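Local coordinates for protein VMB-1 (Vibrio alginolyticus, PDB 6JV4) that probably catalyses the zinc-dependent hydrolysis of beta-lactam antibiotics, as a subclass B1 metallo-beta-lactamase of the periplasm, at residues K13-K16 / Y22-I25; T54-Q59 / P203-V208; H84-G89 / G161-K166; N108-L113 / H144-I149. All coordinates share one frame; numbering follows the deposited sequence.

Contact 1 (K13-K16 / Y22-I25); sequences KLKK and YQHI
The aliphatic part of Lys16 lies across the ring of Tyr22 in a CH-pi contact: CG of Lys16 sits 4.1 Å from the ring centroid of Tyr22 and 28° off the ring normal, hence over a face. The chain reaches there because its CG is anti to the backbone N (chi1 -177°) and everything beyond it is extended; CE of Lys16 ends 3.5 Å from OH of Tyr22, while the amine goes on to a salt bridge with Asp19. Trp67 meets the tyrosine edge-to-face. The two strands form an antiparallel hairpin, and 13-16 is an outermost strand of the seven-stranded mixed sheet. Lys13 with Ile25 and Lys15 with Gln23 are the hydrogen-bonded pairs of the hairpin; Leu14 with His24 and Lys16 with Tyr22 are the non-hydrogen-bonded ones. Among the rungs, N of Gln23 to O of Lys15 measures 2.7 Å, and N of Lys13 to O of Ile25 3.0 Å. On the face of Leu14 and His24, CD2 of Leu14 rests 3.9 Å from CB of His24, and both side chains pack on Leu64 of helix 58-70. Gln23, on the other face, runs alongside the aliphatic part of Lys15, and its NE2 bonds to Ser39 OG.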
loop_
_atom_site.group_PDB
_atom_site.type_symbol
_atom_site.label_atom_id
_atom_site.label_comp_id
_atom_site.label_asym_id
_atom_site.label_seq_id
_atom_site.Cartn_x
_atom_site.Cartn_y
_atom_site.Cartn_z
ATOM N N LYS A 13 6.543 -4.296 -13.392
ATOM C CA LYS A 13 6.930 -3.040 -14.051
ATOM C C LYS A 13 7.274 -2.005 -12.978
ATOM O O LYS A 13 6.797 -2.110 -11.817
ATOM C CB LYS A 13 5.805 -2.489 -14.919
ATOM C CG LYS A 13 5.623 -3.211 -16.242
ATOM C CD LYS A 13 4.555 -2.548 -17.082
ATOM C CE LYS A 13 4.326 -3.257 -18.385
ATOM N NZ LYS A 13 3.482 -2.413 -19.251
ATOM N N LEU A 14 8.072 -1.016 -13.350
ATOM C CA LEU A 14 8.458 0.093 -12.449
ATOM C C LEU A 14 8.203 1.399 -13.166
ATOM O O LEU A 14 8.464 1.484 -14.387
ATOM C CB LEU A 14 9.930 -0.030 -12.068
ATOM C CG LEU A 14 10.232 -1.053 -10.991
ATOM C CD1 LEU A 14 11.682 -1.479 -11.067
ATOM C CD2 LEU A 14 9.891 -0.495 -9.616
ATOM N N LYS A 15 7.627 2.376 -12.487
ATOM C CA LYS A 15 7.455 3.735 -13.045
ATOM C C LYS A 15 8.134 4.673 -12.070
ATOM O O LYS A 15 7.891 4.564 -10.869
ATOM C CB LYS A 15 5.986 4.118 -13.270
ATOM C CG LYS A 15 5.323 3.332 -14.403
ATOM C CD LYS A 15 3.811 3.267 -14.348
ATOM C CE LYS A 15 3.031 4.100 -15.340
ATOM N NZ LYS A 15 1.634 3.578 -15.403
ATOM N N LYS A 16 8.944 5.582 -12.574
ATOM C CA LYS A 16 9.566 6.598 -11.703
ATOM C C LYS A 16 8.565 7.727 -11.430
ATOM O O LYS A 16 7.977 8.252 -12.396
ATOM C CB LYS A 16 10.817 7.111 -12.400
ATOM C CG LYS A 16 11.588 8.103 -11.556
ATOM C CD LYS A 16 12.779 8.681 -12.308
ATOM C CE LYS A 16 13.835 9.186 -11.360
ATOM N NZ LYS A 16 14.782 10.059 -12.082
ATOM N N TYR A 22 9.717 5.253 -6.686
ATOM C CA TYR A 22 9.286 4.443 -7.832
ATOM C C TYR A 22 7.993 3.733 -7.461
ATOM O O TYR A 22 7.795 3.405 -6.281
ATOM C CB TYR A 22 10.364 3.437 -8.206
ATOM C CG TYR A 22 11.545 4.104 -8.870
ATOM C CD1 TYR A 22 11.718 4.059 -10.249
ATOM C CD2 TYR A 22 12.482 4.770 -8.099
ATOM C CE1 TYR A 22 12.819 4.659 -10.851
ATOM C CE2 TYR A 22 13.599 5.360 -8.687
ATOM C CZ TYR A 22 13.749 5.315 -10.059
ATOM O OH TYR A 22 14.856 5.913 -10.609
ATOM N N GLN A 23 7.145 3.603 -8.451
ATOM C CA GLN A 23 5.936 2.799 -8.361
ATOM C C GLN A 23 6.261 1.400 -8.870
ATOM O O GLN A 23 6.591 1.261 -10.057
ATOM C CB GLN A 23 4.851 3.477 -9.177
ATOM C CG GLN A 23 3.493 2.775 -9.183
ATOM C CD GLN A 23 2.552 3.492 -10.129
ATOM O OE1 GLN A 23 2.934 4.417 -10.836
ATOM N NE2 GLN A 23 1.294 3.106 -10.173
ATOM N N HIS A 24 6.066 0.368 -8.071
ATOM C CA HIS A 24 6.144 -1.031 -8.556
ATOM C C HIS A 24 4.747 -1.548 -8.891
ATOM O O HIS A 24 3.793 -1.196 -8.207
ATOM C CB HIS A 24 6.855 -1.978 -7.607
ATOM C CG HIS A 24 6.249 -2.250 -6.270
ATOM N ND1 HIS A 24 5.168 -3.140 -6.083
ATOM C CD2 HIS A 24 6.695 -1.904 -5.036
ATOM C CE1 HIS A 24 4.945 -3.233 -4.767
ATOM N NE2 HIS A 24 5.889 -2.518 -4.116
ATOM N N ILE A 25 4.628 -2.260 -10.018
ATOM C CA ILE A 25 3.309 -2.562 -10.599
ATOM C C ILE A 25 3.267 -4.054 -10.937
ATOM O O ILE A 25 4.249 -4.590 -11.489
ATOM C CB ILE A 25 3.008 -1.704 -11.829
ATOM C CG1 ILE A 25 3.238 -0.218 -11.527
ATOM C CG2 ILE A 25 1.589 -1.972 -12.305
ATOM C CD1 ILE A 25 3.100 0.670 -12.710
#

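Contact 2 (T54-Q59 / P203-V208); sequences TPWTTQ and PGHGEV. With ZN (zinc ion), chain F.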
loop_
_atom_site.group_PDB
_atom_site.type_symbol
_atom_site.label_atom_id
_atom_site.label_comp_id
_atom_site.label_asym_id
_atom_site.label_seq_id
_atom_site.Cartn_x
_atom_site.Cartn_y
_atom_site.Cartn_z
ATOM N N THR A 54 4.578 -5.367 -0.981
ATOM C CA THR A 54 5.310 -6.259 -1.897
ATOM C C THR A 54 4.542 -6.347 -3.212
ATOM O O THR A 54 3.298 -6.274 -3.249
ATOM C CB THR A 54 5.571 -7.618 -1.230
ATOM O OG1 THR A 54 4.339 -8.228 -0.827
ATOM C CG2 THR A 54 6.479 -7.527 -0.028
ATOM N N PRO A 55 5.270 -6.570 -4.322
ATOM C CA PRO A 55 4.647 -6.995 -5.563
ATOM C C PRO A 55 3.778 -8.246 -5.344
ATOM O O PRO A 55 4.000 -9.004 -4.402
ATOM C CB PRO A 55 5.849 -7.325 -6.455
ATOM C CG PRO A 55 6.886 -6.361 -5.959
ATOM C CD PRO A 55 6.743 -6.432 -4.452
ATOM N N TRP A 56 2.763 -8.394 -6.181
ATOM C CA TRP A 56 1.702 -9.423 -5.973
ATOM C C TRP A 56 2.186 -10.849 -6.257
ATOM O O TRP A 56 1.548 -11.782 -5.783
ATOM C CB TRP A 56 0.511 -9.026 -6.825
ATOM C CG TRP A 56 -0.809 -9.462 -6.313
ATOM C CD1 TRP A 56 -1.123 -10.351 -5.333
ATOM C CD2 TRP A 56 -2.050 -8.950 -6.812
ATOM N NE1 TRP A 56 -2.484 -10.410 -5.179
ATOM C CE2 TRP A 56 -3.066 -9.566 -6.076
ATOM C CE3 TRP A 56 -2.362 -8.034 -7.811
ATOM C CZ2 TRP A 56 -4.406 -9.280 -6.304
ATOM C CZ3 TRP A 56 -3.696 -7.769 -8.047
ATOM C CH2 TRP A 56 -4.676 -8.362 -7.274
ATOM N N THR A 57 3.366 -11.039 -6.803
ATOM C CA THR A 57 3.935 -12.371 -7.043
ATOM C C THR A 57 5.326 -12.416 -6.434
ATOM O O THR A 57 6.034 -11.384 -6.379
ATOM C CB THR A 57 3.968 -12.808 -8.517
ATOM O OG1 THR A 57 5.048 -12.173 -9.156
ATOM C CG2 THR A 57 2.687 -12.550 -9.278
ATOM N N THR A 58 5.692 -13.591 -5.956
ATOM C CA THR A 58 7.040 -13.826 -5.388
ATOM C C THR A 58 8.084 -13.596 -6.487
ATOM O O THR A 58 9.138 -12.995 -6.167
ATOM C CB THR A 58 7.111 -15.218 -4.736
ATOM O OG1 THR A 58 6.091 -15.286 -3.735
ATOM C CG2 THR A 58 8.434 -15.457 -4.057
ATOM N N GLN A 59 7.818 -13.994 -7.740
ATOM C CA GLN A 59 8.801 -13.743 -8.821
ATOM C C GLN A 59 9.001 -12.221 -8.942
ATOM O O GLN A 59 10.138 -11.762 -9.054
ATOM C CB GLN A 59 8.387 -14.459 -10.106
ATOM C CG GLN A 59 8.421 -15.985 -9.964
ATOM C CD GLN A 59 9.811 -16.511 -9.634
ATOM O OE1 GLN A 59 10.811 -16.081 -10.228
ATOM N NE2 GLN A 59 9.902 -17.419 -8.666
ATOM N N PRO A 203 -3.572 4.757 -5.579
ATOM C CA PRO A 203 -4.498 3.738 -5.135
ATOM C C PRO A 203 -3.831 2.371 -5.235
ATOM O O PRO A 203 -2.869 2.178 -5.951
ATOM C CB PRO A 203 -5.667 3.887 -6.073
ATOM C CG PRO A 203 -4.980 4.210 -7.399
ATOM C CD PRO A 203 -3.820 5.100 -7.002
ATOM N N GLY A 204 -4.365 1.431 -4.450
ATOM C CA GLY A 204 -3.879 0.045 -4.468
ATOM C C GLY A 204 -4.029 -0.600 -5.824
ATOM O O GLY A 204 -3.184 -1.470 -6.177
ATOM N N HIS A 205 -5.093 -0.276 -6.536
ATOM C CA HIS A 205 -5.364 -0.756 -7.917
ATOM C C HIS A 205 -5.683 0.417 -8.815
ATOM O O HIS A 205 -6.304 1.376 -8.353
ATOM C CB HIS A 205 -6.534 -1.766 -7.942
ATOM C CG HIS A 205 -6.357 -2.862 -6.957
ATOM N ND1 HIS A 205 -5.390 -3.821 -7.112
ATOM C CD2 HIS A 205 -6.938 -3.135 -5.776
ATOM C CE1 HIS A 205 -5.368 -4.613 -6.067
ATOM N NE2 HIS A 205 -6.280 -4.223 -5.250
ATOM N N GLY A 206 -5.395 0.321 -10.116
ATOM C CA GLY A 206 -5.769 1.398 -11.037
ATOM C C GLY A 206 -4.805 2.582 -11.083
ATOM O O GLY A 206 -3.675 2.494 -10.608
ATOM N N GLU A 207 -5.225 3.625 -11.791
ATOM C CA GLU A 207 -4.369 4.773 -12.133
ATOM C C GLU A 207 -4.155 5.654 -10.912
ATOM O O GLU A 207 -5.111 5.946 -10.161
ATOM C CB GLU A 207 -4.955 5.643 -13.252
ATOM C CG GLU A 207 -4.960 4.989 -14.603
ATOM C CD GLU A 207 -5.828 5.764 -15.594
ATOM O OE1 GLU A 207 -6.882 5.211 -16.023
ATOM O OE2 GLU A 207 -5.478 6.933 -15.872
ATOM N N VAL A 208 -2.948 6.158 -10.824
ATOM C CA VAL A 208 -2.619 7.233 -9.850
ATOM C C VAL A 208 -3.449 8.460 -10.235
ATOM O O VAL A 208 -3.772 8.648 -11.428
ATOM C CB VAL A 208 -1.121 7.556 -9.822
ATOM C CG1 VAL A 208 -0.322 6.308 -9.507
ATOM C CG2 VAL A 208 -0.603 8.217 -11.088
HETATM ZN ZN ZN F . -6.314 -4.807 -3.219
#
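Two first torsions bring the rings of Trp56 and His205 together although the nearest CA atoms, those of Trp56 and Gly204, are 11.1 Å apart. In Trp56, CG stands roughly anti to the backbone N (chi1 -151°), sending the indole toward the loop 203-208; in His205, CG lies anti to the carbonyl carbon (chi1 -51°), so that the imidazole comes nearer than its own backbone does. The touch is made by carbon: CH2 of Trp56, at the far end of the six-membered ring, is 4.0 Å from CE1 of His205, and CZ3 of Trp56 is 4.1 Å from the same atom. With ring centroids 5.7 Å apart and planes inclined at 39°, the pair meets obliquely and fits neither a parallel stack nor a T-shape. CE1 of His205 is flanked by two nitrogens that both have work elsewhere. NE2 of His205 binds zinc at 2.1 Å, and ND1 donates a hydrogen bond to the carbonyl O of Gly37, which should set the rotation of the imidazole. Ile36 and Ala38, of strand 36-45, also touch both rings. Trp56 itself is held at its backbone, N bonding to Ser26 OG and O to Lys28 NZ. The six-membered ring of Trp56 thus packs against a metal ligand: His205 shares its zinc with Asp86 and Cys163, the Asp-Cys-His site characteristic of subclass B1 metallo-beta-lactamases.

Contact 3 (H84-G89 / G161-K166); sequences HEDASG and GGCFVK. With ZN (zinc ion), chain E; ZN (zinc ion), chain F.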
loop_
_atom_site.group_PDB
_atom_site.type_symbol
_atom_site.label_atom_id
_atom_site.label_comp_id
_atom_site.label_asym_id
_atom_site.label_seq_id
_atom_site.Cartn_x
_atom_site.Cartn_y
_atom_site.Cartn_z
ATOM N N HIS A 84 -4.073 -8.436 3.307
ATOM C CA HIS A 84 -4.336 -9.203 2.059
ATOM C C HIS A 84 -3.010 -9.466 1.311
ATOM O O HIS A 84 -2.035 -8.701 1.427
ATOM C CB HIS A 84 -5.367 -8.513 1.168
ATOM C CG HIS A 84 -6.757 -8.500 1.684
ATOM N ND1 HIS A 84 -7.691 -7.607 1.219
ATOM C CD2 HIS A 84 -7.387 -9.244 2.613
ATOM C CE1 HIS A 84 -8.849 -7.821 1.812
ATOM N NE2 HIS A 84 -8.692 -8.836 2.678
ATOM N N GLU A 85 -3.013 -10.455 0.401
ATOM C CA GLU A 85 -1.821 -10.919 -0.348
ATOM C C GLU A 85 -1.296 -9.859 -1.321
ATOM O O GLU A 85 -0.097 -9.846 -1.550
ATOM C CB GLU A 85 -2.181 -12.185 -1.138
ATOM C CG GLU A 85 -1.005 -12.818 -1.846
ATOM C CD GLU A 85 -1.413 -13.806 -2.932
ATOM O OE1 GLU A 85 -2.618 -14.182 -2.988
ATOM O OE2 GLU A 85 -0.535 -14.199 -3.700
ATOM N N ASP A 86 -2.122 -8.966 -1.866
ATOM C CA ASP A 86 -1.576 -7.920 -2.768
ATOM C C ASP A 86 -0.670 -6.919 -2.026
ATOM O O ASP A 86 0.094 -6.179 -2.680
ATOM C CB ASP A 86 -2.678 -7.198 -3.547
ATOM C CG ASP A 86 -3.726 -6.499 -2.732
ATOM O OD1 ASP A 86 -3.890 -6.816 -1.516
ATOM O OD2 ASP A 86 -4.425 -5.652 -3.333
ATOM N N ALA A 87 -0.823 -6.791 -0.702
ATOM C CA ALA A 87 -0.017 -5.856 0.094
ATOM C C ALA A 87 1.090 -6.609 0.819
ATOM O O ALA A 87 2.171 -6.031 0.921
ATOM C CB ALA A 87 -0.896 -5.094 1.044
ATOM N N SER A 88 0.813 -7.805 1.361
ATOM C CA SER A 88 1.663 -8.453 2.388
ATOM C C SER A 88 2.178 -9.815 1.908
ATOM O O SER A 88 2.768 -10.536 2.709
ATOM C CB SER A 88 0.914 -8.600 3.684
ATOM O OG SER A 88 -0.070 -9.575 3.509
ATOM N N GLY A 89 1.955 -10.157 0.635
ATOM C CA GLY A 89 2.175 -11.533 0.155
ATOM C C GLY A 89 3.587 -12.046 0.363
ATOM O O GLY A 89 3.748 -13.258 0.597
ATOM N N GLY A 161 -2.177 5.424 -0.819
ATOM C CA GLY A 161 -3.486 5.083 -0.258
ATOM C C GLY A 161 -3.696 3.588 -0.083
ATOM O O GLY A 161 -4.430 3.157 0.825
ATOM N N GLY A 162 -3.012 2.790 -0.883
ATOM C CA GLY A 162 -3.227 1.349 -0.878
ATOM C C GLY A 162 -4.667 1.015 -1.175
ATOM O O GLY A 162 -5.392 1.833 -1.820
ATOM N N CYS A 163 -5.140 -0.132 -0.724
ATOM C CA CYS A 163 -6.494 -0.568 -1.119
ATOM C C CYS A 163 -7.610 0.191 -0.412
ATOM O O CYS A 163 -8.761 0.035 -0.807
ATOM C CB CYS A 163 -6.624 -2.067 -0.993
ATOM S SG CYS A 163 -5.519 -2.842 -2.210
ATOM N N PHE A 164 -7.282 1.029 0.580
ATOM C CA PHE A 164 -8.206 1.992 1.190
ATOM C C PHE A 164 -8.648 3.049 0.185
ATOM O O PHE A 164 -9.727 3.701 0.453
ATOM C CB PHE A 164 -7.453 2.649 2.336
ATOM C CG PHE A 164 -8.207 3.653 3.163
ATOM C CD1 PHE A 164 -9.194 3.236 4.040
ATOM C CD2 PHE A 164 -7.878 5.000 3.096
ATOM C CE1 PHE A 164 -9.865 4.145 4.834
ATOM C CE2 PHE A 164 -8.610 5.914 3.839
ATOM C CZ PHE A 164 -9.568 5.487 4.736
ATOM N N VAL A 165 -7.869 3.289 -0.866
ATOM C CA VAL A 165 -8.227 4.319 -1.893
ATOM C C VAL A 165 -8.485 3.615 -3.230
ATOM O O VAL A 165 -7.634 2.845 -3.706
ATOM C CB VAL A 165 -7.157 5.412 -2.023
ATOM C CG1 VAL A 165 -7.514 6.436 -3.087
ATOM C CG2 VAL A 165 -6.896 6.047 -0.659
ATOM N N LYS A 166 -9.651 3.901 -3.817
ATOM C CA LYS A 166 -9.995 3.378 -5.159
ATOM C C LYS A 166 -9.519 4.380 -6.213
ATOM O O LYS A 166 -9.333 5.564 -5.926
ATOM C CB LYS A 166 -11.514 3.181 -5.270
ATOM C CG LYS A 166 -12.141 2.331 -4.178
ATOM C CD LYS A 166 -11.510 0.949 -4.041
ATOM C CE LYS A 166 -11.751 0.017 -5.205
ATOM N NZ LYS A 166 -11.239 -1.350 -4.904
HETATM ZN ZN ZN E . -7.271 -6.003 0.112
HETATM ZN ZN ZN F . -6.314 -4.807 -3.219
#
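Asp86 and Cys163 point their side chains at each other from opposite segments and converge on one zinc, chain F. OD2 of Asp86 binds that zinc at 2.1 Å and SG of Cys163 binds it at 2.4 Å. The two bonds open at about 93°, which brings OD2 of Asp86 within 3.2 Å of SG of Cys163, a contact imposed by the shared metal. The carboxylate of Asp86 uses a single oxygen: OD1 is 3.6 Å from zinc F and is turned so that it also lies 3.8 Å from zinc E, too far for a metal bond to either. With chi1 59°, CG of Asp86 stands between its backbone N and carbonyl carbon, which directs the carboxylate at the metals. Cys163 is delivered by tight turns, type II' from Gly161 to Phe164 and then type I from Gly162 to Val165; Gly162 supplies the positive phi of the first.

His84, the N-cap residue of helix 85-88, looks to the other metal, its ND1 2.0 Å from zinc E, with His82 and His144 as further ligands; its NE2 is hydrogen-bonded to Asp178 OD2, which probably helps orient the ring. His205 adds a nitrogen to zinc F. The ligand chemistry implies a metal-mediated joint between the segments, giving one nitrogen-rich site and one with oxygen, sulfur and nitrogen donors, consistent with the binuclear zinc centre of a B1 beta-lactamase.

Contact 4 (N108-L113 / H144-I149); sequences NKLLKL and HTEDNI. With ZN (zinc ion), chain E.
Leu110 and Glu146 have the most surface buried here, and Lys109 follows. Leu110 projects from helix 105-113 onto the loop, and its CD1 methyl settles between two carboxylates, 3.8 Å from OE1 of Glu146 and 3.8 Å from OD1 of Asp147. Glu146 comes out to meet the helix with CG anti to its backbone N (chi1 174°) and an extended chain, which crosses Lys109 at about a right angle. There NZ of Lys109 forms a salt bridge of 2.7 Å with OE2 of Glu146, approaching on the syn side and 28° out of the carboxylate plane. The bend of Lys109 at chi3 (75°) folds its amine back to this oxygen. A water donates a hydrogen bond to OE1 of Glu146 at 2.7 Å and accepts only a weak bond from Lys109 NZ, so each carboxylate oxygen of Glu146 has a partner.

Deeper in, Asp147 is tied at both oxygens: OG1 of Thr145 donates to OD1 of Asp147 at 2.7 Å from above the carboxylate plane, and OD2 bonds to Thr107 OG1 of the same helix. The loop is therefore fixed against helix 105-113 just beyond His144, whose NE2 binds zinc E at 2.0 Å. With His82 and His84 it completes the three-histidine zinc site typical of subclass B1 metallo-beta-lactamases.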
loop_
_atom_site.group_PDB
_atom_site.type_symbol
_atom_site.label_atom_id
_atom_site.label_comp_id
_atom_site.label_asym_id
_atom_site.label_seq_id
_atom_site.Cartn_x
_atom_site.Cartn_y
_atom_site.Cartn_z
ATOM N N ASN A 108 -1.039 -7.628 11.997
ATOM C CA ASN A 108 -0.427 -8.891 12.471
ATOM C C ASN A 108 -1.499 -9.769 13.121
ATOM O O ASN A 108 -1.469 -10.999 12.904
ATOM C CB ASN A 108 0.753 -8.640 13.399
ATOM C CG ASN A 108 1.991 -8.247 12.617
ATOM O OD1 ASN A 108 2.207 -8.676 11.468
ATOM N ND2 ASN A 108 2.819 -7.418 13.252
ATOM N N LYS A 109 -2.484 -9.171 13.798
ATOM C CA LYS A 109 -3.664 -9.925 14.305
ATOM C C LYS A 109 -4.286 -10.700 13.140
ATOM O O LYS A 109 -4.600 -11.923 13.316
ATOM C CB LYS A 109 -4.688 -9.020 14.977
ATOM C CG LYS A 109 -5.987 -9.742 15.352
ATOM C CD LYS A 109 -7.000 -8.859 15.958
ATOM C CE LYS A 109 -7.709 -7.950 14.969
ATOM N NZ LYS A 109 -8.710 -7.097 15.656
ATOM N N LEU A 110 -4.525 -10.023 12.027
ATOM C CA LEU A 110 -5.269 -10.626 10.892
ATOM C C LEU A 110 -4.380 -11.591 10.110
ATOM O O LEU A 110 -4.908 -12.644 9.676
ATOM C CB LEU A 110 -5.874 -9.519 10.040
ATOM C CG LEU A 110 -6.921 -8.713 10.799
ATOM C CD1 LEU A 110 -7.433 -7.534 9.998
ATOM C CD2 LEU A 110 -8.078 -9.600 11.195
ATOM N N LEU A 111 -3.075 -11.344 10.036
ATOM C CA LEU A 111 -2.188 -12.357 9.417
ATOM C C LEU A 111 -2.220 -13.605 10.305
ATOM O O LEU A 111 -2.361 -14.738 9.754
ATOM C CB LEU A 111 -0.780 -11.786 9.286
ATOM C CG LEU A 111 -0.608 -10.693 8.239
ATOM C CD1 LEU A 111 0.746 -10.017 8.441
ATOM C CD2 LEU A 111 -0.724 -11.214 6.824
ATOM N N LYS A 112 -2.133 -13.425 11.615
ATOM C CA LYS A 112 -2.053 -14.572 12.568
ATOM C C LYS A 112 -3.367 -15.356 12.491
ATOM O O LYS A 112 -3.320 -16.613 12.516
ATOM C CB LYS A 112 -1.764 -14.078 13.974
ATOM C CG LYS A 112 -1.569 -15.180 15.001
ATOM C CD LYS A 112 -1.255 -14.643 16.382
ATOM C CE LYS A 112 -1.822 -15.507 17.495
ATOM N NZ LYS A 112 -1.360 -16.905 17.362
ATOM N N LEU A 113 -4.502 -14.659 12.381
ATOM C CA LEU A 113 -5.854 -15.276 12.323
ATOM C C LEU A 113 -5.918 -16.186 11.107
ATOM O O LEU A 113 -6.623 -17.220 11.176
ATOM C CB LEU A 113 -6.899 -14.161 12.180
ATOM C CG LEU A 113 -8.353 -14.591 12.000
ATOM C CD1 LEU A 113 -8.836 -15.350 13.227
ATOM C CD2 LEU A 113 -9.228 -13.363 11.775
ATOM N N HIS A 144 -11.409 -0.476 3.559
ATOM C CA HIS A 144 -11.225 -1.694 2.737
ATOM C C HIS A 144 -11.045 -2.916 3.647
ATOM O O HIS A 144 -11.603 -4.009 3.339
ATOM C CB HIS A 144 -10.060 -1.482 1.805
ATOM C CG HIS A 144 -9.645 -2.736 1.120
ATOM N ND1 HIS A 144 -10.427 -3.317 0.144
ATOM C CD2 HIS A 144 -8.585 -3.550 1.299
ATOM C CE1 HIS A 144 -9.791 -4.397 -0.291
ATOM N NE2 HIS A 144 -8.678 -4.561 0.369
ATOM N N THR A 145 -10.265 -2.754 4.706
ATOM C CA THR A 145 -10.097 -3.753 5.756
ATOM C C THR A 145 -10.064 -3.009 7.096
ATOM O O THR A 145 -9.943 -1.785 7.136
ATOM C CB THR A 145 -8.853 -4.626 5.574
ATOM O OG1 THR A 145 -7.756 -3.711 5.530
ATOM C CG2 THR A 145 -8.871 -5.493 4.338
ATOM N N GLU A 146 -10.123 -3.775 8.161
ATOM C CA GLU A 146 -10.046 -3.237 9.530
ATOM C C GLU A 146 -8.698 -2.539 9.712
ATOM O O GLU A 146 -8.641 -1.544 10.478
ATOM C CB GLU A 146 -10.166 -4.443 10.471
ATOM C CG GLU A 146 -9.973 -4.144 11.912
ATOM C CD GLU A 146 -9.975 -5.387 12.820
ATOM O OE1 GLU A 146 -10.224 -6.529 12.334
ATOM O OE2 GLU A 146 -9.826 -5.194 14.026
ATOM N N ASP A 147 -7.632 -3.129 9.129
ATOM C CA ASP A 147 -6.223 -2.793 9.440
ATOM C C ASP A 147 -5.589 -1.790 8.474
ATOM O O ASP A 147 -4.444 -1.388 8.733
ATOM C CB ASP A 147 -5.365 -4.056 9.491
ATOM C CG ASP A 147 -5.317 -4.776 8.157
ATOM O OD1 ASP A 147 -6.367 -4.852 7.516
ATOM O OD2 ASP A 147 -4.236 -5.238 7.803
ATOM N N ASN A 148 -6.254 -1.384 7.411
ATOM C CA ASN A 148 -5.595 -0.656 6.304
ATOM C C ASN A 148 -4.899 0.620 6.830
ATOM O O ASN A 148 -5.527 1.378 7.626
ATOM C CB ASN A 148 -6.549 -0.382 5.130
ATOM C CG ASN A 148 -7.871 0.276 5.461
ATOM O OD1 ASN A 148 -8.014 1.001 6.507
ATOM N ND2 ASN A 148 -8.839 0.014 4.631
ATOM N N ILE A 149 -3.659 0.855 6.411
ATOM C CA ILE A 149 -2.925 2.119 6.684
ATOM C C ILE A 149 -2.605 2.825 5.384
ATOM O O ILE A 149 -2.569 2.213 4.305
ATOM C CB ILE A 149 -1.625 1.813 7.474
ATOM C CG1 ILE A 149 -0.769 0.758 6.808
ATOM C CG2 ILE A 149 -1.970 1.415 8.905
ATOM C CD1 ILE A 149 0.650 0.659 7.355
HETATM ZN ZN ZN E . -7.271 -6.003 0.112
HETATM O O HOH W 1 -11.248 -8.487 13.801
#

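Contact 1 closes first along the chain; contact 4 is nested inside contact 3, and contact 3 inside contact 2. The centres of contacts 1 and 2 lie about 9 Å apart, those of contacts 2 and 3 about 8 Å, those of contacts 3 and 4 about 11 Å, and those of contacts 1 and 4 about 25 Å, on opposite sides of the chain's centre. Contact 1 belongs to the seven-stranded sheet, whereas the ends of strands 158-162 and 200-203, with the loops after them, supply 161-166 and 203-208. Zinc F joins contacts 2 and 3, zinc E contacts 3 and 4, so scattered ligands converge at one edge of the αβ/βα sandwich, as in this family.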